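Local coordinates for protein leucine aminopeptidase (Parabacteroides distasonis, PDB 3TC8) that probably acts as a zinc-dependent exopeptidase of the M28 family, likely an aminopeptidase that trims residues from peptide N-termini, at residues Y195-D200 with E224-A229. Residues are numbered along the deposited sequence; the frame is centred on the assembly and turned at random.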
ATOM      1  N   TYR A 195      11.544   8.700   6.814  1.00  9.95           N
ATOM      2  CA  TYR A 195      10.349   8.009   7.302  1.00  9.66           C
ATOM      3  C   TYR A 195       9.682   7.358   6.109  1.00  8.81           C
ATOM      4  O   TYR A 195      10.005   7.633   4.966  1.00  8.87           O
ATOM      5  CB  TYR A 195       9.374   8.951   8.052  1.00 10.50           C
ATOM      6  CG  TYR A 195       8.789  10.072   7.214  1.00 10.29           C
ATOM      7  CD1 TYR A 195       7.625   9.876   6.480  1.00 11.33           C
ATOM      8  CD2 TYR A 195       9.350  11.334   7.177  1.00 10.78           C
ATOM      9  CE1 TYR A 195       7.073  10.860   5.718  1.00 11.60           C
ATOM     10  CE2 TYR A 195       8.811  12.341   6.394  1.00 12.02           C
ATOM     11  CZ  TYR A 195       7.655  12.100   5.643  1.00 10.92           C
ATOM     12  OH  TYR A 195       7.068  13.050   4.869  1.00 13.25           O
ATOM     13  N   GLY A 196       8.753   6.473   6.434  1.00  8.66           N
ATOM     14  CA  GLY A 196       7.933   5.788   5.456  1.00  8.40           C
ATOM     15  C   GLY A 196       6.438   5.933   5.747  1.00  7.68           C
ATOM     16  O   GLY A 196       6.020   6.005   6.899  1.00  8.55           O
ATOM     17  N   ILE A 197       5.643   5.970   4.670  1.00  7.48           N
ATOM     18  CA  ILE A 197       4.191   5.956   4.764  1.00  7.72           C
ATOM     19  C   ILE A 197       3.670   4.835   3.868  1.00  6.93           C
ATOM     20  O   ILE A 197       3.910   4.844   2.653  1.00  7.55           O
ATOM     21  CB  ILE A 197       3.516   7.269   4.354  1.00  7.47           C
ATOM     22  CG1 ILE A 197       4.027   8.439   5.233  1.00  8.66           C
ATOM     23  CG2 ILE A 197       2.011   7.138   4.438  1.00  9.23           C
ATOM     24  CD1 ILE A 197       3.525   9.795   4.712  1.00 10.62           C
ATOM     25  N   LEU A 198       2.991   3.863   4.467  1.00  7.47           N
ATOM     26  CA  LEU A 198       2.267   2.801   3.792  1.00  7.08           C
ATOM     27  C   LEU A 198       0.809   3.206   3.632  1.00  6.99           C
ATOM     28  O   LEU A 198       0.187   3.636   4.584  1.00  7.76           O
ATOM     29  CB  LEU A 198       2.364   1.533   4.639  1.00  7.45           C
ATOM     30  CG  LEU A 198       1.487   0.344   4.238  1.00  7.44           C
ATOM     31  CD1 LEU A 198       1.775  -0.143   2.822  1.00  8.91           C
ATOM     32  CD2 LEU A 198       1.674  -0.789   5.217  1.00  8.74           C
ATOM     33  N   LEU A 199       0.263   3.007   2.441  1.00  7.05           N
ATOM     34  CA  LEU A 199      -1.150   3.148   2.178  1.00  7.38           C
ATOM     35  C   LEU A 199      -1.695   1.739   1.938  1.00  7.46           C
ATOM     36  O   LEU A 199      -1.223   1.045   1.023  1.00  7.97           O
ATOM     37  CB  LEU A 199      -1.418   3.996   0.944  1.00  7.93           C
ATOM     38  CG  LEU A 199      -0.799   5.412   0.922  1.00  8.77           C
ATOM     39  CD1 LEU A 199      -1.218   6.148  -0.337  1.00  9.98           C
ATOM     40  CD2 LEU A 199      -1.149   6.142   2.190  1.00  9.60           C
ATOM     41  N   ASP A 200      -2.712   1.363   2.666  1.00  7.18           N
ATOM     42  CA  ASP A 200      -3.347   0.052   2.497  1.00  7.91           C
ATOM     43  C   ASP A 200      -4.843   0.206   2.735  1.00  7.95           C
ATOM     44  O   ASP A 200      -5.210   0.692   3.790  1.00  9.40           O
ATOM     45  CB  ASP A 200      -2.711  -0.946   3.476  1.00  9.42           C
ATOM     46  CG  ASP A 200      -3.108  -2.383   3.261  1.00 10.46           C
ATOM     47  OD1 ASP A 200      -3.771  -2.718   2.267  1.00 11.31           O
ATOM     48  OD2 ASP A 200      -2.704  -3.275   4.089  1.00 11.01           O
ATOM     49  N   GLU A 224       1.601  11.864  14.040  1.00 10.34           N
ATOM     50  CA  GLU A 224       1.091  13.161  14.427  1.00 11.16           C
ATOM     51  C   GLU A 224       1.151  14.175  13.284  1.00 10.66           C
ATOM     52  O   GLU A 224       0.219  14.935  13.076  1.00 11.15           O
ATOM     53  CB  GLU A 224       1.777  13.672  15.685  1.00 12.19           C
ATOM     54  CG  GLU A 224       1.380  12.808  16.907  1.00 15.54           C
ATOM     55  CD  GLU A 224      -0.100  12.821  17.178  1.00 17.43           C
ATOM     56  OE1 GLU A 224      -0.687  13.956  17.193  1.00 19.76           O
ATOM     57  OE2 GLU A 224      -0.664  11.718  17.388  1.00 19.14           O
HETATM   58  N   MSE A 225       2.255  14.196  12.561  1.00 10.78           N
HETATM   59  CA  MSE A 225       2.395  15.112  11.445  1.00 10.90           C
HETATM   60  C   MSE A 225       1.332  14.858  10.380  1.00 10.33           C
HETATM   61  O   MSE A 225       0.704  15.798   9.885  1.00 10.54           O
HETATM   62  CB  MSE A 225       3.766  14.920  10.830  1.00 11.58           C
HETATM   63  CG  MSE A 225       4.034  15.641   9.492  1.00 12.71           C
HETATM   64 SE   MSE A 225       5.774  15.442   8.774  0.75 17.25          SE
HETATM   65  CE  MSE A 225       5.768  13.533   8.497  1.00 17.73           C
ATOM     66  N   VAL A 226       1.114  13.594  10.031  1.00  9.86           N
ATOM     67  CA  VAL A 226       0.133  13.245   9.029  1.00  9.35           C
ATOM     68  C   VAL A 226      -1.297  13.536   9.487  1.00  9.80           C
ATOM     69  O   VAL A 226      -2.079  14.133   8.747  1.00  9.98           O
ATOM     70  CB  VAL A 226       0.317  11.743   8.577  1.00  9.44           C
ATOM     71  CG1 VAL A 226      -0.833  11.289   7.680  1.00 10.28           C
ATOM     72  CG2 VAL A 226       1.658  11.596   7.900  1.00 10.38           C
ATOM     73  N   TRP A 227      -1.648  13.138  10.724  1.00  9.60           N
ATOM     74  CA  TRP A 227      -2.986  13.338  11.187  1.00  9.68           C
ATOM     75  C   TRP A 227      -3.279  14.834  11.372  1.00 10.74           C
ATOM     76  O   TRP A 227      -4.412  15.274  11.132  1.00 11.05           O
ATOM     77  CB  TRP A 227      -3.253  12.542  12.503  1.00 10.38           C
ATOM     78  CG  TRP A 227      -3.892  11.176  12.277  1.00  9.64           C
ATOM     79  CD1 TRP A 227      -5.119  10.831  12.700  1.00 10.41           C
ATOM     80  CD2 TRP A 227      -3.409  10.061  11.484  1.00  9.27           C
ATOM     81  NE1 TRP A 227      -5.436   9.567  12.261  1.00 10.73           N
ATOM     82  CE2 TRP A 227      -4.391   9.072  11.532  1.00 10.30           C
ATOM     83  CE3 TRP A 227      -2.238   9.803  10.815  1.00  9.32           C
ATOM     84  CZ2 TRP A 227      -4.272   7.855  10.856  1.00 10.44           C
ATOM     85  CZ3 TRP A 227      -2.113   8.602  10.120  1.00  9.99           C
ATOM     86  CH2 TRP A 227      -3.112   7.640  10.174  1.00 10.49           C
ATOM     87  N   SER A 228      -2.296  15.614  11.791  1.00 10.73           N
ATOM     88  CA  SER A 228      -2.483  17.054  11.921  1.00 11.50           C
ATOM     89  C   SER A 228      -2.653  17.715  10.566  1.00 10.70           C
ATOM     90  O   SER A 228      -3.499  18.594  10.407  1.00 11.84           O
ATOM     91  CB  SER A 228      -1.287  17.661  12.648  1.00 12.79           C
ATOM     92  OG  SER A 228      -1.327  17.331  14.037  1.00 15.30           O
ATOM     93  N   ALA A 229      -1.861  17.321   9.581  1.00 10.54           N
ATOM     94  CA  ALA A 229      -2.048  17.833   8.218  1.00 11.13           C
ATOM     95  C   ALA A 229      -3.446  17.526   7.706  1.00 10.06           C
ATOM     96  O   ALA A 229      -4.095  18.376   7.107  1.00 10.80           O
ATOM     97  CB  ALA A 229      -0.963  17.307   7.257  1.00 10.94           C
TER
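The methyl end of M225, a selenomethionine, sits over one face of the Y195 ring, and this CH-pi contact is the closer of the two side-chain meetings between strand 195-200 and residues 224-229 of helix 213-233. Its CE lies 4.0 Å from the ring centroid and 24° off the ring normal, displaced toward the hydroxyl-bearing rim, where CZ of Y195 is its nearest atom at 3.7 Å. A second touch is purely aliphatic: CD1 of I197 reaches CG2 of V226 at 4.1 Å. No hydrogen bond joins the segments, whose backbones stay far apart, with the CA atoms of I197 and V226 separated by 9.4 Å. The gap is bridged by side chains reaching from both sides, the longest of them Y195 and M225. A methionine-type chain suits this place: unbranched, it runs out extended and then bends at chi3 (63°), which brings the methyl over the ring. Y195 offers a broad, polarisable face to receive it, and CG1 of I197, from the same strand, lies at the edge of the ring in its plane. The beta-branched I197 and V226 suit a buried strand-helix interface, meeting through compact apolar methyls beside the aromatic contact. An alanine in place of Y195 would probably leave the M225 methyl without the face it rests on and open a gap beside the I197-V226 contact. This is packing of a helix against a central strand of the mixed sheet in the M28 fold, away from the zinc site. Strand 195-200 runs parallel between strands 96-102 and 262-266, with backbone hydrogen bonds from Y195 and I197 to the former and from G196 to I263 of the latter, while V305 of helix 292-308 touches Y195, M225 and A229, so that this C-terminal helix packs against both partners.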